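Long-range contact in botulinum neurotoxin type G (Clostridium botulinum, PDB 3MPP), which targets the toxin to host nerve cells through its receptor-binding domain and delivers a zinc-dependent protease into their cytosol: residues N44-N49 and D183-N188. The protein carries 4 engineered substitutions. Residues are numbered along the deposited sequence; the frame is centred on the assembly and turned at random.
Sequences NSENSN and DFKLIN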
ATOM      1  N   ASN A  44     -18.350   5.167   9.645  1.00 24.38           N
ATOM      2  CA  ASN A  44     -18.703   5.289  11.051  1.00 23.62           C
ATOM      3  C   ASN A  44     -20.208   5.412  11.248  1.00 28.16           C
ATOM      4  O   ASN A  44     -20.717   6.487  11.548  1.00 27.53           O
ATOM      5  CB  ASN A  44     -17.987   6.467  11.722  1.00 24.54           C
ATOM      6  CG  ASN A  44     -18.065   6.388  13.244  1.00 31.10           C
ATOM      7  OD1 ASN A  44     -18.651   5.449  13.791  1.00 33.44           O
ATOM      8  ND2 ASN A  44     -17.483   7.364  13.929  1.00 25.84           N
ATOM      9  N   SER A  45     -20.905   4.299  11.066  1.00 28.67           N
ATOM     10  CA  SER A  45     -22.354   4.257  11.207  0.59 28.77           C
ATOM     11  C   SER A  45     -22.796   2.845  11.577  1.00 27.07           C
ATOM     12  O   SER A  45     -22.148   1.862  11.191  1.00 25.01           O
ATOM     13  CB  SER A  45     -23.025   4.690   9.896  0.59 28.04           C
ATOM     14  OG  SER A  45     -24.328   4.141   9.762  0.59 25.20           O
ATOM     15  N   GLU A  46     -23.901   2.741  12.298  1.00 24.61           N
ATOM     16  CA  GLU A  46     -24.446   1.440  12.657  1.00 30.47           C
ATOM     17  C   GLU A  46     -24.845   0.658  11.415  1.00 36.53           C
ATOM     18  O   GLU A  46     -24.905  -0.566  11.443  1.00 30.54           O
ATOM     19  CB  GLU A  46     -25.668   1.607  13.563  1.00 24.38           C
ATOM     20  CG  GLU A  46     -25.311   2.133  14.922  1.00 31.25           C
ATOM     21  CD  GLU A  46     -26.502   2.171  15.860  1.00 34.01           C
ATOM     22  OE1 GLU A  46     -27.645   1.921  15.407  1.00 38.12           O
ATOM     23  OE2 GLU A  46     -26.277   2.460  17.049  1.00 36.45           O
ATOM     24  N   ASN A  47     -25.126   1.361  10.322  1.00 28.75           N
ATOM     25  CA  ASN A  47     -25.524   0.674   9.093  1.00 29.51           C
ATOM     26  C   ASN A  47     -24.363   0.253   8.218  1.00 31.30           C
ATOM     27  O   ASN A  47     -24.541  -0.377   7.163  1.00 31.27           O
ATOM     28  CB  ASN A  47     -26.546   1.496   8.326  1.00 27.42           C
ATOM     29  CG  ASN A  47     -27.919   1.420   8.970  1.00 40.32           C
ATOM     30  OD1 ASN A  47     -28.477   0.329   9.123  1.00 44.38           O
ATOM     31  ND2 ASN A  47     -28.451   2.564   9.385  1.00 31.59           N
ATOM     32  N   SER A  48     -23.164   0.587   8.675  1.00 25.33           N
ATOM     33  CA  SER A  48     -21.955   0.183   7.976  1.00 24.41           C
ATOM     34  C   SER A  48     -21.383  -1.014   8.716  1.00 31.02           C
ATOM     35  O   SER A  48     -20.494  -0.876   9.561  1.00 35.45           O
ATOM     36  CB  SER A  48     -20.923   1.317   7.960  1.00 24.36           C
ATOM     37  OG  SER A  48     -19.859   0.984   7.070  1.00 27.18           O
ATOM     38  N   ASN A  49     -21.917  -2.191   8.433  1.00 35.40           N
ATOM     39  CA  ASN A  49     -21.504  -3.368   9.178  1.00 36.31           C
ATOM     40  C   ASN A  49     -21.617  -4.640   8.353  1.00 38.73           C
ATOM     41  O   ASN A  49     -22.379  -4.707   7.390  1.00 32.52           O
ATOM     42  CB  ASN A  49     -22.332  -3.505  10.449  1.00 38.15           C
ATOM     43  CG  ASN A  49     -23.746  -3.980  10.163  1.00 48.70           C
ATOM     44  OD1 ASN A  49     -24.600  -3.202   9.739  1.00 47.80           O
ATOM     45  ND2 ASN A  49     -23.990  -5.268  10.373  1.00 48.97           N
ATOM     46  N   ASP A 183     -18.336  -9.692  13.949  1.00 46.76           N
ATOM     47  CA  ASP A 183     -18.870  -8.403  13.525  1.00 33.85           C
ATOM     48  C   ASP A 183     -17.773  -7.488  13.012  1.00 34.50           C
ATOM     49  O   ASP A 183     -16.813  -7.191  13.726  1.00 36.82           O
ATOM     50  CB  ASP A 183     -19.586  -7.698  14.667  1.00 29.25           C
ATOM     51  CG  ASP A 183     -20.954  -8.289  14.957  1.00 46.42           C
ATOM     52  OD1 ASP A 183     -21.375  -9.225  14.241  1.00 43.34           O
ATOM     53  OD2 ASP A 183     -21.604  -7.808  15.909  1.00 45.64           O
ATOM     54  N   PHE A 184     -17.948  -7.026  11.779  1.00 31.09           N
ATOM     55  CA  PHE A 184     -17.077  -6.012  11.197  1.00 29.92           C
ATOM     56  C   PHE A 184     -17.823  -4.697  11.276  1.00 30.44           C
ATOM     57  O   PHE A 184     -18.864  -4.518  10.619  1.00 31.27           O
ATOM     58  CB  PHE A 184     -16.749  -6.367   9.754  1.00 28.83           C
ATOM     59  CG  PHE A 184     -16.023  -7.672   9.611  1.00 33.71           C
ATOM     60  CD1 PHE A 184     -14.661  -7.699   9.366  1.00 33.13           C
ATOM     61  CD2 PHE A 184     -16.702  -8.873   9.736  1.00 38.46           C
ATOM     62  CE1 PHE A 184     -13.986  -8.903   9.235  1.00 39.46           C
ATOM     63  CE2 PHE A 184     -16.032 -10.090   9.606  1.00 46.32           C
ATOM     64  CZ  PHE A 184     -14.673 -10.100   9.359  1.00 39.02           C
ATOM     65  N   LYS A 185     -17.311  -3.789  12.104  1.00 29.05           N
ATOM     66  CA  LYS A 185     -18.048  -2.580  12.448  1.00 32.54           C
ATOM     67  C   LYS A 185     -17.206  -1.692  13.354  1.00 30.45           C
ATOM     68  O   LYS A 185     -16.497  -2.191  14.213  1.00 30.01           O
ATOM     69  CB  LYS A 185     -19.332  -2.986  13.186  1.00 35.15           C
ATOM     70  CG  LYS A 185     -20.255  -1.863  13.552  1.00 42.99           C
ATOM     71  CD  LYS A 185     -21.418  -2.398  14.388  1.00 54.47           C
ATOM     72  CE  LYS A 185     -22.512  -1.355  14.561  1.00 61.16           C
ATOM     73  NZ  LYS A 185     -23.769  -1.967  15.081  1.00 65.40           N
ATOM     74  N   LEU A 186     -17.282  -0.379  13.157  1.00 30.56           N
ATOM     75  CA  LEU A 186     -16.613   0.564  14.051  1.00 27.02           C
ATOM     76  C   LEU A 186     -17.398   0.707  15.347  1.00 25.69           C
ATOM     77  O   LEU A 186     -18.556   1.104  15.321  1.00 34.16           O
ATOM     78  CB  LEU A 186     -16.475   1.942  13.393  1.00 22.84           C
ATOM     79  CG  LEU A 186     -15.281   2.177  12.447  1.00 32.22           C
ATOM     80  CD1 LEU A 186     -15.136   1.082  11.392  1.00 29.46           C
ATOM     81  CD2 LEU A 186     -15.402   3.557  11.780  1.00 25.31           C
ATOM     82  N   ILE A 187     -16.767   0.388  16.477  1.00 28.17           N
ATOM     83  CA  ILE A 187     -17.403   0.564  17.786  1.00 24.98           C
ATOM     84  C   ILE A 187     -16.650   1.585  18.625  1.00 29.34           C
ATOM     85  O   ILE A 187     -15.439   1.444  18.830  1.00 27.38           O
ATOM     86  CB  ILE A 187     -17.439  -0.760  18.596  1.00 30.30           C
ATOM     87  CG1 ILE A 187     -17.932  -1.932  17.733  1.00 29.88           C
ATOM     88  CG2 ILE A 187     -18.289  -0.592  19.866  1.00 33.39           C
ATOM     89  CD1 ILE A 187     -19.307  -1.731  17.145  1.00 33.43           C
ATOM     90  N   ASN A 188     -17.373   2.584  19.126  1.00 26.66           N
ATOM     91  CA  ASN A 188     -16.811   3.643  19.972  1.00 32.30           C
ATOM     92  C   ASN A 188     -15.926   4.662  19.235  1.00 32.04           C
ATOM     93  O   ASN A 188     -15.128   5.369  19.861  1.00 31.36           O
ATOM     94  CB  ASN A 188     -16.034   3.049  21.152  1.00 40.15           C
ATOM     95  CG  ASN A 188     -16.861   2.076  21.964  1.00 45.14           C
ATOM     96  OD1 ASN A 188     -18.054   2.300  22.204  1.00 43.48           O
ATOM     97  ND2 ASN A 188     -16.230   0.975  22.393  1.00 42.85           N
TER
HETATM   98  O   HOH W   1     -18.171   3.984  16.139  1.00 24.92           O
HETATM   99  O   HOH W   2     -20.711   1.427  13.825  1.00 33.88           O
HETATM  100  O   HOH W   3     -19.158   0.710  11.184  1.00 27.58           O
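N49 meets strand 181-187 backbone first: its CA lies 3.2 Å from F184 O in a CA-H...O contact, and its CB rests against K185 CG. K185 has its CG anti to the backbone N (chi1 -177°) and its chain extended beyond, which suits a lysine whose methylenes pack against N49 CB and E46 CA while NZ lies beyond them. K185 CE lies 3.9 Å from E46 CA; the carboxylate of E46 stays apart, OE2 5.5 Å from K185 NZ, so any attraction is probably long-range. At the other end L186 points its CB toward 44-49, its CD2 lying 3.8 Å from N44 CA, and the two side chains cross at about a right angle.

No direct hydrogen bond links the segments; three waters bridge them. One accepts from L186 N at 2.9 Å and lies within bonding distance of S48 O. A second lies within bonding distance of L186 O and, more weakly, S45 O; a third is similarly near N44 OD1 and, weakly, L186 O.

The loop is shaped by a type I turn closed by S48 N to S45 O (3.0 Å). S48 OG bonds to D29 O and N43 N, while the two N-H groups of N44 ND2 can each serve a carbonyl, D191 O and C189 O.

In the lectin-like jelly roll of the N-terminal receptor-binding subdomain, away from the ganglioside site, the loop connects strand 39-43 of one sheet to strand 50-53 of the other. Strand 181-187 lies between strands 50-53 and 90-98, and both F184 and L186 touch L42 on strand 39-43.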